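Local structure of ribulose-bisphosphate carboxylase (4NAS) at residues Val13-Leu19 and Ala76-Tyr82; Gly106-Glu111 and Ser277-Ala283; Glu184-Glu190 and Arg227-Leu231. The protein belongs to the ribulose-bisphosphate carboxylase large-chain family, pairing an N-terminal alpha/beta domain with a TIM-barrel domain that holds a calcium ion in this crystal. One frame throughout, in Å; residues are numbered along the deposited sequence. Where two conformers were deposited one is given.

Interaction 1 of 3, residues Val13-Leu19 and Ala76-Tyr82; sequences VVATYRL and AEIDIAY
Both segments are regular beta strands (phi/psi mostly near -110°/130°), antiparallel at 159°, their axes 4.6 Å apart at closest. Val-13 N to Tyr-82 O (2.9 Å) and Tyr-82 N to Val-13 O (2.8 Å) make a hydrogen-bonded pair. Val-14 CG2 meets Ala-81 CB at 4.1 Å in a non-hydrogen-bonded pair. Ala-15 N bonds Ile-80 O (3.0 Å), and its small CB fits the edge of the Tyr-82 ring. Thr-16, chi1 m, donates OG1 to Asp-79 OD1 at 2.7 Å; Arg-64 salt-bridges Asp-79 and Glu-77. Tyr-17 N bonds Ile-78 O (2.9 Å); its ring, chi1 m, lays an edge against Ile-80 and OH bonds Val-98 O. Arg-18 and Glu-77, a non-hydrogen-bonded pair, do not bridge: the arginine, t to chi3, leads to Glu-107. Leu-19 N to Ala-76 O and Ala-76 N to Leu-19 O are both 2.9 Å; Leu-19 CD2 meets Ile-78 CD1 at 3.5 Å. The largely apolar face of Val-13, Ala-15, Tyr-17 and Leu-19 packs against helices 26-36 and 91-99; these are the central strands of the ferredoxin-like N-terminal domain.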
loop_
_atom_site.group_PDB
_atom_site.type_symbol
_atom_site.label_atom_id
_atom_site.label_comp_id
_atom_site.label_asym_id
_atom_site.label_seq_id
_atom_site.Cartn_x
_atom_site.Cartn_y
_atom_site.Cartn_z
ATOM N N VAL B 13 17.631 4.142 11.337
ATOM C CA VAL B 13 17.350 3.381 10.126
ATOM C C VAL B 13 18.144 4.004 8.996
ATOM O O VAL B 13 18.022 5.204 8.756
ATOM C CB VAL B 13 15.850 3.469 9.762
ATOM C CG1 VAL B 13 15.585 2.881 8.368
ATOM C CG2 VAL B 13 15.018 2.775 10.819
ATOM N N VAL B 14 18.963 3.218 8.310
ATOM C CA VAL B 14 19.698 3.759 7.171
ATOM C C VAL B 14 19.084 3.235 5.874
ATOM O O VAL B 14 19.113 2.023 5.586
ATOM C CB VAL B 14 21.201 3.425 7.229
ATOM C CG1 VAL B 14 21.920 4.071 6.068
ATOM C CG2 VAL B 14 21.798 3.911 8.563
ATOM N N ALA B 15 18.513 4.156 5.112
ATOM C CA ALA B 15 17.908 3.836 3.831
ATOM C C ALA B 15 18.830 4.222 2.678
ATOM O O ALA B 15 19.457 5.277 2.697
ATOM C CB ALA B 15 16.570 4.544 3.695
ATOM N N THR B 16 18.904 3.344 1.683
ATOM C CA THR B 16 19.643 3.580 0.458
ATOM C C THR B 16 18.650 3.773 -0.659
ATOM O O THR B 16 17.790 2.905 -0.870
ATOM C CB THR B 16 20.508 2.367 0.099
ATOM O OG1 THR B 16 21.445 2.118 1.147
ATOM C CG2 THR B 16 21.263 2.602 -1.213
ATOM N N TYR B 17 18.763 4.909 -1.356
ATOM C CA TYR B 17 17.915 5.232 -2.505
ATOM C C TYR B 17 18.733 5.233 -3.783
ATOM O O TYR B 17 19.893 5.630 -3.775
ATOM C CB TYR B 17 17.268 6.620 -2.345
ATOM C CG TYR B 17 16.547 6.771 -1.038
ATOM C CD1 TYR B 17 15.205 6.376 -0.910
ATOM C CD2 TYR B 17 17.199 7.273 0.076
ATOM C CE1 TYR B 17 14.552 6.495 0.292
ATOM C CE2 TYR B 17 16.548 7.403 1.287
ATOM C CZ TYR B 17 15.235 7.017 1.394
ATOM O OH TYR B 17 14.580 7.150 2.594
ATOM N N ARG B 18 18.124 4.759 -4.865
ATOM C CA ARG B 18 18.670 4.914 -6.210
ATOM C C ARG B 18 17.845 6.000 -6.886
ATOM O O ARG B 18 16.612 5.902 -6.940
ATOM C CB ARG B 18 18.493 3.614 -7.018
ATOM C CG ARG B 18 18.992 3.727 -8.478
ATOM C CD ARG B 18 18.275 2.741 -9.411
ATOM N NE ARG B 18 18.793 2.778 -10.781
ATOM C CZ ARG B 18 18.321 3.556 -11.758
ATOM N NH1 ARG B 18 17.314 4.389 -11.535
ATOM N NH2 ARG B 18 18.863 3.502 -12.966
ATOM N N LEU B 19 18.502 7.015 -7.429
ATOM C CA LEU B 19 17.776 8.133 -8.040
ATOM C C LEU B 19 18.548 8.755 -9.197
ATOM O O LEU B 19 19.774 8.598 -9.299
ATOM C CB LEU B 19 17.453 9.200 -6.994
ATOM C CG LEU B 19 18.612 9.758 -6.151
ATOM C CD1 LEU B 19 19.330 10.912 -6.828
ATOM C CD2 LEU B 19 18.141 10.186 -4.771
ATOM N N ALA B 76 22.563 7.931 -9.070
ATOM C CA ALA B 76 23.325 7.858 -7.843
ATOM C C ALA B 76 22.589 7.098 -6.759
ATOM O O ALA B 76 21.360 6.914 -6.819
ATOM C CB ALA B 76 23.680 9.261 -7.360
ATOM N N GLU B 77 23.357 6.636 -5.780
ATOM C CA GLU B 77 22.796 6.110 -4.550
ATOM C C GLU B 77 23.089 7.099 -3.439
ATOM O O GLU B 77 24.167 7.692 -3.381
ATOM C CB GLU B 77 23.397 4.751 -4.201
ATOM C CG GLU B 77 22.794 3.608 -5.006
ATOM C CD GLU B 77 23.312 2.259 -4.574
ATOM O OE1 GLU B 77 24.119 2.207 -3.622
ATOM O OE2 GLU B 77 22.910 1.249 -5.191
ATOM N N ILE B 78 22.110 7.296 -2.570
ATOM C CA ILE B 78 22.285 8.158 -1.419
ATOM C C ILE B 78 21.860 7.333 -0.228
ATOM O O ILE B 78 20.873 6.605 -0.325
ATOM C CB ILE B 78 21.390 9.386 -1.543
ATOM C CG1 ILE B 78 21.886 10.275 -2.681
ATOM C CG2 ILE B 78 21.354 10.159 -0.245
ATOM C CD1 ILE B 78 20.944 11.388 -3.019
ATOM N N ASP B 79 22.617 7.408 0.867
ATOM C CA ASP B 79 22.231 6.754 2.119
ATOM C C ASP B 79 21.826 7.831 3.126
ATOM O O ASP B 79 22.588 8.774 3.349
ATOM C CB ASP B 79 23.405 5.951 2.715
ATOM C CG ASP B 79 23.894 4.819 1.810
ATOM O OD1 ASP B 79 23.109 4.263 1.020
ATOM O OD2 ASP B 79 25.090 4.472 1.918
ATOM N N ILE B 80 20.640 7.704 3.723
ATOM C CA ILE B 80 20.178 8.656 4.744
ATOM C C ILE B 80 19.900 7.927 6.071
ATOM O O ILE B 80 19.263 6.861 6.076
ATOM C CB ILE B 80 18.890 9.398 4.302
ATOM C CG1 ILE B 80 19.084 10.113 2.958
ATOM C CG2 ILE B 80 18.436 10.390 5.369
ATOM C CD1 ILE B 80 20.186 11.186 2.974
ATOM N N ALA B 81 20.394 8.475 7.184
ATOM C CA ALA B 81 20.127 7.914 8.511
ATOM C C ALA B 81 18.990 8.659 9.224
ATOM O O ALA B 81 19.071 9.872 9.425
ATOM C CB ALA B 81 21.385 7.932 9.362
ATOM N N TYR B 82 17.942 7.924 9.587
ATOM C CA TYR B 82 16.776 8.465 10.299
ATOM C C TYR B 82 16.751 7.947 11.728
ATOM O O TYR B 82 16.527 6.754 11.951
ATOM C CB TYR B 82 15.467 8.028 9.623
ATOM C CG TYR B 82 15.337 8.470 8.188
ATOM C CD1 TYR B 82 15.886 7.702 7.158
ATOM C CD2 TYR B 82 14.671 9.643 7.849
ATOM C CE1 TYR B 82 15.782 8.092 5.851
ATOM C CE2 TYR B 82 14.550 10.029 6.513
ATOM C CZ TYR B 82 15.116 9.243 5.525
ATOM O OH TYR B 82 15.036 9.583 4.200
#

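Interaction 2 of 3, residues Gly106-Glu111 and Ser277-Ala283; sequences GEIRLE and SPNYGIA
A long arginine, not a run of strand bonds, dominates this contact: Arg-109, with chi1 to chi3 all t, passes its side chain into the curl of 277-280. Arg-109 NE donates to Tyr-280 O at 3.1 Å and weakly to Ser-277 O at 3.2 Å, while Arg-109 NH1 makes a salt bridge to Glu-111 OE2 at 2.9 Å. The curl is an ST turn and ST motif, since Ser-277 OG accepts from Asn-279 N (3.0 Å) and Tyr-280 N (2.9 Å). Strand 108-111 is extended and parallel to the weakly bonded strand 281-282. Leu-110 N donates to Gly-281 O (2.9 Å) and Ala-283 N to Leu-110 O (2.9 Å), pairing Leu-110 with Ile-282. A loop of the TIM-barrel domain is added to the edge of the N-terminal domain's sheet. A water bridges the preceding gap, 2.9 Å from Ile-108 O and 3.1 Å from Gly-281 N. Glycine suits position 281 (phi +85°). Leu-110 CD2 and Ile-282 CG2 meet at 4.2 Å, and both side chains touch Phe-99. Tyr-280, chi1 m, turns a ring face to Glu-107 CG and brings CE2 to 3.2 Å from Gly-106 O; Tyr-280 of the second subunit packs on Ser-277 and Pro-278.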
loop_
_atom_site.group_PDB
_atom_site.type_symbol
_atom_site.label_atom_id
_atom_site.label_comp_id
_atom_site.label_asym_id
_atom_site.label_seq_id
_atom_site.Cartn_x
_atom_site.Cartn_y
_atom_site.Cartn_z
ATOM N N GLY B 106 10.014 12.275 -8.211
ATOM C CA GLY B 106 10.496 11.839 -9.511
ATOM C C GLY B 106 11.100 10.447 -9.557
ATOM O O GLY B 106 10.622 9.502 -8.921
ATOM N N GLU B 107 12.174 10.300 -10.326
ATOM C CA GLU B 107 12.812 8.987 -10.451
ATOM C C GLU B 107 13.657 8.638 -9.235
ATOM O O GLU B 107 14.806 9.038 -9.140
ATOM C CB GLU B 107 13.666 8.926 -11.715
ATOM C CG GLU B 107 14.295 7.561 -11.937
ATOM C CD GLU B 107 14.928 7.435 -13.300
ATOM O OE1 GLU B 107 14.622 8.281 -14.170
ATOM O OE2 GLU B 107 15.736 6.492 -13.484
ATOM N N ILE B 108 13.083 7.885 -8.299
ATOM C CA ILE B 108 13.789 7.517 -7.075
ATOM C C ILE B 108 13.191 6.198 -6.593
ATOM O O ILE B 108 12.003 5.980 -6.771
ATOM C CB ILE B 108 13.614 8.592 -5.968
ATOM C CG1 ILE B 108 14.435 8.238 -4.738
ATOM C CG2 ILE B 108 12.105 8.819 -5.592
ATOM C CD1 ILE B 108 14.622 9.435 -3.801
ATOM N N ARG B 109 14.013 5.337 -6.008
ATOM C CA ARG B 109 13.566 4.007 -5.591
ATOM C C ARG B 109 14.267 3.588 -4.319
ATOM O O ARG B 109 15.500 3.705 -4.207
ATOM C CB ARG B 109 13.865 3.011 -6.724
ATOM C CG ARG B 109 13.485 1.565 -6.486
ATOM C CD ARG B 109 13.884 0.722 -7.721
ATOM N NE ARG B 109 13.004 -0.426 -7.924
ATOM C CZ ARG B 109 13.330 -1.680 -7.663
ATOM N NH1 ARG B 109 14.529 -1.977 -7.183
ATOM N NH2 ARG B 109 12.448 -2.642 -7.880
ATOM N N LEU B 110 13.499 3.079 -3.359
ATOM C CA LEU B 110 14.073 2.577 -2.108
ATOM C C LEU B 110 14.646 1.164 -2.282
ATOM O O LEU B 110 13.905 0.207 -2.596
ATOM C CB LEU B 110 13.007 2.608 -1.001
ATOM C CG LEU B 110 13.412 2.046 0.366
ATOM C CD1 LEU B 110 14.528 2.879 1.002
ATOM C CD2 LEU B 110 12.169 2.048 1.258
ATOM N N GLU B 111 15.958 1.047 -2.069
ATOM C CA GLU B 111 16.742 -0.140 -2.414
ATOM C C GLU B 111 17.104 -0.975 -1.199
ATOM O O GLU B 111 17.247 -2.199 -1.281
ATOM C CB GLU B 111 18.062 0.288 -3.070
ATOM C CG GLU B 111 17.925 0.967 -4.426
ATOM C CD GLU B 111 17.716 -0.025 -5.546
ATOM O OE1 GLU B 111 18.675 -0.268 -6.311
ATOM O OE2 GLU B 111 16.598 -0.572 -5.653
ATOM N N SER B 277 8.796 -1.779 -11.505
ATOM C CA SER B 277 9.653 -0.890 -12.255
ATOM C C SER B 277 11.097 -0.979 -11.756
ATOM O O SER B 277 11.343 -1.073 -10.558
ATOM C CB SER B 277 9.157 0.543 -12.119
ATOM O OG SER B 277 10.241 1.444 -12.195
ATOM N N PRO B 278 12.065 -0.928 -12.676
ATOM C CA PRO B 278 13.457 -0.932 -12.224
ATOM C C PRO B 278 13.922 0.401 -11.624
ATOM O O PRO B 278 14.951 0.408 -10.971
ATOM C CB PRO B 278 14.242 -1.247 -13.508
ATOM C CG PRO B 278 13.360 -0.819 -14.609
ATOM C CD PRO B 278 11.953 -1.094 -14.131
ATOM N N ASN B 279 13.175 1.485 -11.822
ATOM C CA ASN B 279 13.651 2.823 -11.477
ATOM C C ASN B 279 12.780 3.585 -10.481
ATOM O O ASN B 279 13.151 4.678 -10.039
ATOM C CB ASN B 279 13.794 3.678 -12.735
ATOM C CG ASN B 279 14.730 3.069 -13.751
ATOM O OD1 ASN B 279 15.763 2.494 -13.407
ATOM N ND2 ASN B 279 14.368 3.185 -15.015
ATOM N N TYR B 280 11.626 3.021 -10.145
ATOM C CA TYR B 280 10.713 3.641 -9.186
ATOM C C TYR B 280 10.295 2.612 -8.136
ATOM O O TYR B 280 10.512 1.408 -8.326
ATOM C CB TYR B 280 9.469 4.181 -9.905
ATOM C CG TYR B 280 9.739 5.310 -10.892
ATOM C CD1 TYR B 280 10.186 5.043 -12.178
ATOM C CD2 TYR B 280 9.521 6.635 -10.538
ATOM C CE1 TYR B 280 10.420 6.069 -13.082
ATOM C CE2 TYR B 280 9.756 7.674 -11.437
ATOM C CZ TYR B 280 10.201 7.375 -12.706
ATOM O OH TYR B 280 10.436 8.382 -13.602
ATOM N N GLY B 281 9.697 3.086 -7.041
ATOM C CA GLY B 281 9.120 2.209 -6.028
ATOM C C GLY B 281 10.051 1.684 -4.950
ATOM O O GLY B 281 11.014 2.338 -4.561
ATOM N N ILE B 282 9.760 0.476 -4.473
ATOM C CA ILE B 282 10.502 -0.163 -3.405
ATOM C C ILE B 282 10.937 -1.539 -3.885
ATOM O O ILE B 282 10.124 -2.254 -4.459
ATOM C CB ILE B 282 9.585 -0.369 -2.181
ATOM C CG1 ILE B 282 8.962 0.949 -1.734
ATOM C CG2 ILE B 282 10.350 -0.989 -1.034
ATOM C CD1 ILE B 282 7.955 0.776 -0.640
ATOM N N ALA B 283 12.195 -1.921 -3.639
ATOM C CA ALA B 283 12.718 -3.229 -4.065
ATOM C C ALA B 283 11.878 -4.420 -3.596
ATOM O O ALA B 283 11.381 -4.448 -2.464
ATOM C CB ALA B 283 14.158 -3.405 -3.610
HETATM O O HOH W 1 9.106 6.018 -6.443
#

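Interaction 3 of 3, residues Glu184-Glu190 and Arg227-Leu231; sequences EAYATPE and RARRL
Arg-227, on helix 227-231, is the residue most covered in this contact. Its chi1 and chi2 are t and chi3 is -133°, between wells, so the side chain sets its guanidinium between two carboxylates. Glu-184, in the loop with chi1 m and chi2 t, takes it end-on: Arg-227 NH2 to Glu-184 OE1 and Arg-227 NH1 to Glu-184 OE2 are both 2.8 Å. Glu-190 (chi1 17°, between wells, chi2 m) takes it from the side, with Arg-227 NE to Glu-190 OE1 at 3.2 Å and a very short 2.4 Å from Arg-227 NH2 to Glu-190 OE2. Pro-189 CG lies over one face of the guanidinium, and Pro-189 CD is 3.6 Å from Arg-227 NH2. Arg-227 NH1 also bonds Thr-218 O.

One turn on, Arg-230 (chi1 m) extends the network, its NH1 3.2 Å from Glu-190 OE1, so that Glu-190 joins both arginines. Leu-231, whose N bonds Arg-227 O at 2.9 Å, supplies the apolar part: Leu-231 CD2 lies 4.2 Å from Pro-189 CB and 3.9 Å from Glu-190 CA. Leu-231 and Glu-190 are the closest CA pair, 6.2 Å apart. Leucine and proline both suit this buried side, where each touches Val-215 of strand 214-216. Proline also fits the first turn of helix 189-207, where no backbone NH is needed; Thr-188 is the N-cap, its OG1 accepting from Asp-191 N. Helix 221-233 is thus joined to the start of helix 189-207 and its preceding loop by a four-residue salt-bridge network beside an apolar patch, flanking strand 214-216 on the outer helical layer of a TIM barrel.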
loop_
_atom_site.group_PDB
_atom_site.type_symbol
_atom_site.label_atom_id
_atom_site.label_comp_id
_atom_site.label_asym_id
_atom_site.label_seq_id
_atom_site.Cartn_x
_atom_site.Cartn_y
_atom_site.Cartn_z
ATOM N N GLU B 184 -18.948 -14.445 -0.415
ATOM C CA GLU B 184 -19.417 -15.415 0.570
ATOM C C GLU B 184 -20.848 -15.864 0.266
ATOM O O GLU B 184 -21.593 -16.229 1.168
ATOM C CB GLU B 184 -19.317 -14.828 1.987
ATOM C CG GLU B 184 -17.939 -14.240 2.306
ATOM C CD GLU B 184 -17.846 -13.644 3.710
ATOM O OE1 GLU B 184 -18.592 -14.093 4.606
ATOM O OE2 GLU B 184 -17.019 -12.727 3.918
ATOM N N ALA B 185 -21.225 -15.854 -1.010
ATOM C CA ALA B 185 -22.605 -16.166 -1.401
ATOM C C ALA B 185 -22.937 -17.658 -1.401
ATOM O O ALA B 185 -24.076 -18.039 -1.214
ATOM C CB ALA B 185 -22.925 -15.562 -2.763
ATOM N N TYR B 186 -21.943 -18.502 -1.625
ATOM C CA TYR B 186 -22.204 -19.927 -1.726
ATOM C C TYR B 186 -21.581 -20.685 -0.557
ATOM O O TYR B 186 -22.103 -21.710 -0.116
ATOM C CB TYR B 186 -21.701 -20.455 -3.069
ATOM C CG TYR B 186 -22.180 -19.600 -4.220
ATOM C CD1 TYR B 186 -23.468 -19.740 -4.730
ATOM C CD2 TYR B 186 -21.358 -18.625 -4.770
ATOM C CE1 TYR B 186 -23.916 -18.941 -5.774
ATOM C CE2 TYR B 186 -21.796 -17.824 -5.811
ATOM C CZ TYR B 186 -23.071 -17.982 -6.310
ATOM O OH TYR B 186 -23.495 -17.175 -7.345
ATOM N N ALA B 187 -20.469 -20.169 -0.047
ATOM C CA ALA B 187 -19.809 -20.800 1.087
ATOM C C ALA B 187 -18.966 -19.778 1.830
ATOM O O ALA B 187 -17.996 -19.264 1.290
ATOM C CB ALA B 187 -18.946 -21.961 0.631
ATOM N N THR B 188 -19.357 -19.490 3.063
ATOM C CA THR B 188 -18.614 -18.591 3.922
ATOM C C THR B 188 -17.290 -19.224 4.332
ATOM O O THR B 188 -17.167 -20.449 4.370
ATOM C CB THR B 188 -19.402 -18.280 5.188
ATOM O OG1 THR B 188 -19.529 -19.474 5.976
ATOM C CG2 THR B 188 -20.766 -17.759 4.832
ATOM N N PRO B 189 -16.285 -18.389 4.622
ATOM C CA PRO B 189 -15.005 -18.902 5.110
ATOM C C PRO B 189 -15.154 -19.842 6.323
ATOM O O PRO B 189 -14.453 -20.862 6.408
ATOM C CB PRO B 189 -14.248 -17.620 5.466
ATOM C CG PRO B 189 -14.693 -16.671 4.374
ATOM C CD PRO B 189 -16.193 -16.967 4.228
ATOM N N GLU B 190 -16.058 -19.521 7.242
ATOM C CA GLU B 190 -16.212 -20.361 8.421
ATOM C C GLU B 190 -16.813 -21.723 8.051
ATOM O O GLU B 190 -16.416 -22.752 8.606
ATOM C CB GLU B 190 -16.992 -19.667 9.554
ATOM C CG GLU B 190 -17.808 -18.438 9.199
ATOM C CD GLU B 190 -16.968 -17.183 8.873
ATOM O OE1 GLU B 190 -16.240 -16.645 9.740
ATOM O OE2 GLU B 190 -17.070 -16.727 7.731
ATOM N N ARG B 227 -12.444 -12.239 13.173
ATOM C CA ARG B 227 -12.637 -13.310 12.203
ATOM C C ARG B 227 -11.440 -14.272 12.180
ATOM O O ARG B 227 -11.617 -15.485 12.105
ATOM C CB ARG B 227 -12.938 -12.784 10.790
ATOM C CG ARG B 227 -13.320 -13.929 9.832
ATOM C CD ARG B 227 -13.856 -13.474 8.471
ATOM N NE ARG B 227 -15.083 -14.196 8.091
ATOM C CZ ARG B 227 -15.834 -13.868 7.045
ATOM N NH1 ARG B 227 -15.475 -12.851 6.268
ATOM N NH2 ARG B 227 -16.922 -14.557 6.755
ATOM N N ALA B 228 -10.230 -13.726 12.246
ATOM C CA ALA B 228 -9.016 -14.542 12.277
ATOM C C ALA B 228 -9.054 -15.503 13.471
ATOM O O ALA B 228 -8.630 -16.673 13.381
ATOM C CB ALA B 228 -7.794 -13.645 12.380
ATOM N N ARG B 229 -9.560 -14.998 14.588
ATOM C CA ARG B 229 -9.644 -15.786 15.815
ATOM C C ARG B 229 -10.643 -16.921 15.653
ATOM O O ARG B 229 -10.393 -18.045 16.100
ATOM C CB ARG B 229 -10.084 -14.918 16.997
ATOM C CG ARG B 229 -9.105 -13.848 17.444
ATOM C CD ARG B 229 -9.636 -13.192 18.720
ATOM N NE ARG B 229 -8.897 -11.998 19.120
ATOM C CZ ARG B 229 -9.431 -10.785 19.188
ATOM N NH1 ARG B 229 -8.689 -9.747 19.567
ATOM N NH2 ARG B 229 -10.710 -10.610 18.881
ATOM N N ARG B 230 -11.788 -16.620 15.040
ATOM C CA ARG B 230 -12.830 -17.625 14.862
ATOM C C ARG B 230 -12.316 -18.712 13.947
ATOM O O ARG B 230 -12.520 -19.897 14.221
ATOM C CB ARG B 230 -14.105 -17.024 14.273
ATOM C CG ARG B 230 -14.836 -16.045 15.174
ATOM C CD ARG B 230 -16.241 -15.780 14.652
ATOM N NE ARG B 230 -16.254 -15.439 13.227
ATOM C CZ ARG B 230 -16.372 -14.201 12.749
ATOM N NH1 ARG B 230 -16.378 -13.991 11.434
ATOM N NH2 ARG B 230 -16.491 -13.171 13.582
ATOM N N LEU B 231 -11.639 -18.299 12.870
ATOM C CA LEU B 231 -11.174 -19.232 11.852
ATOM C C LEU B 231 -10.145 -20.185 12.430
ATOM O O LEU B 231 -10.138 -21.371 12.100
ATOM C CB LEU B 231 -10.626 -18.499 10.602
ATOM C CG LEU B 231 -11.669 -17.705 9.807
ATOM C CD1 LEU B 231 -11.077 -16.916 8.646
ATOM C CD2 LEU B 231 -12.790 -18.618 9.310
#

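In the fold
From the N terminus, strand 12-22 comes first and pairs with strand 73-83; interaction 1 closes that 56-residue loop, which carries helix 26-36 and strand 59-68. Strand 108-114 then pairs with the other edge of strand 12-22, Arg-18 O lying 2.8 Å from Arg-109 N, so interactions 1 and 2 share one sheet. Interaction 2 closes a much longer loop of 165 residues, joining the N-terminal domain to the barrel. Nested within it is interaction 3, a local closure between successive barrel helices, on the opposite side of the chain's centre and about 38 Å from interaction 2, centre to centre. Interaction 1 precedes both in series.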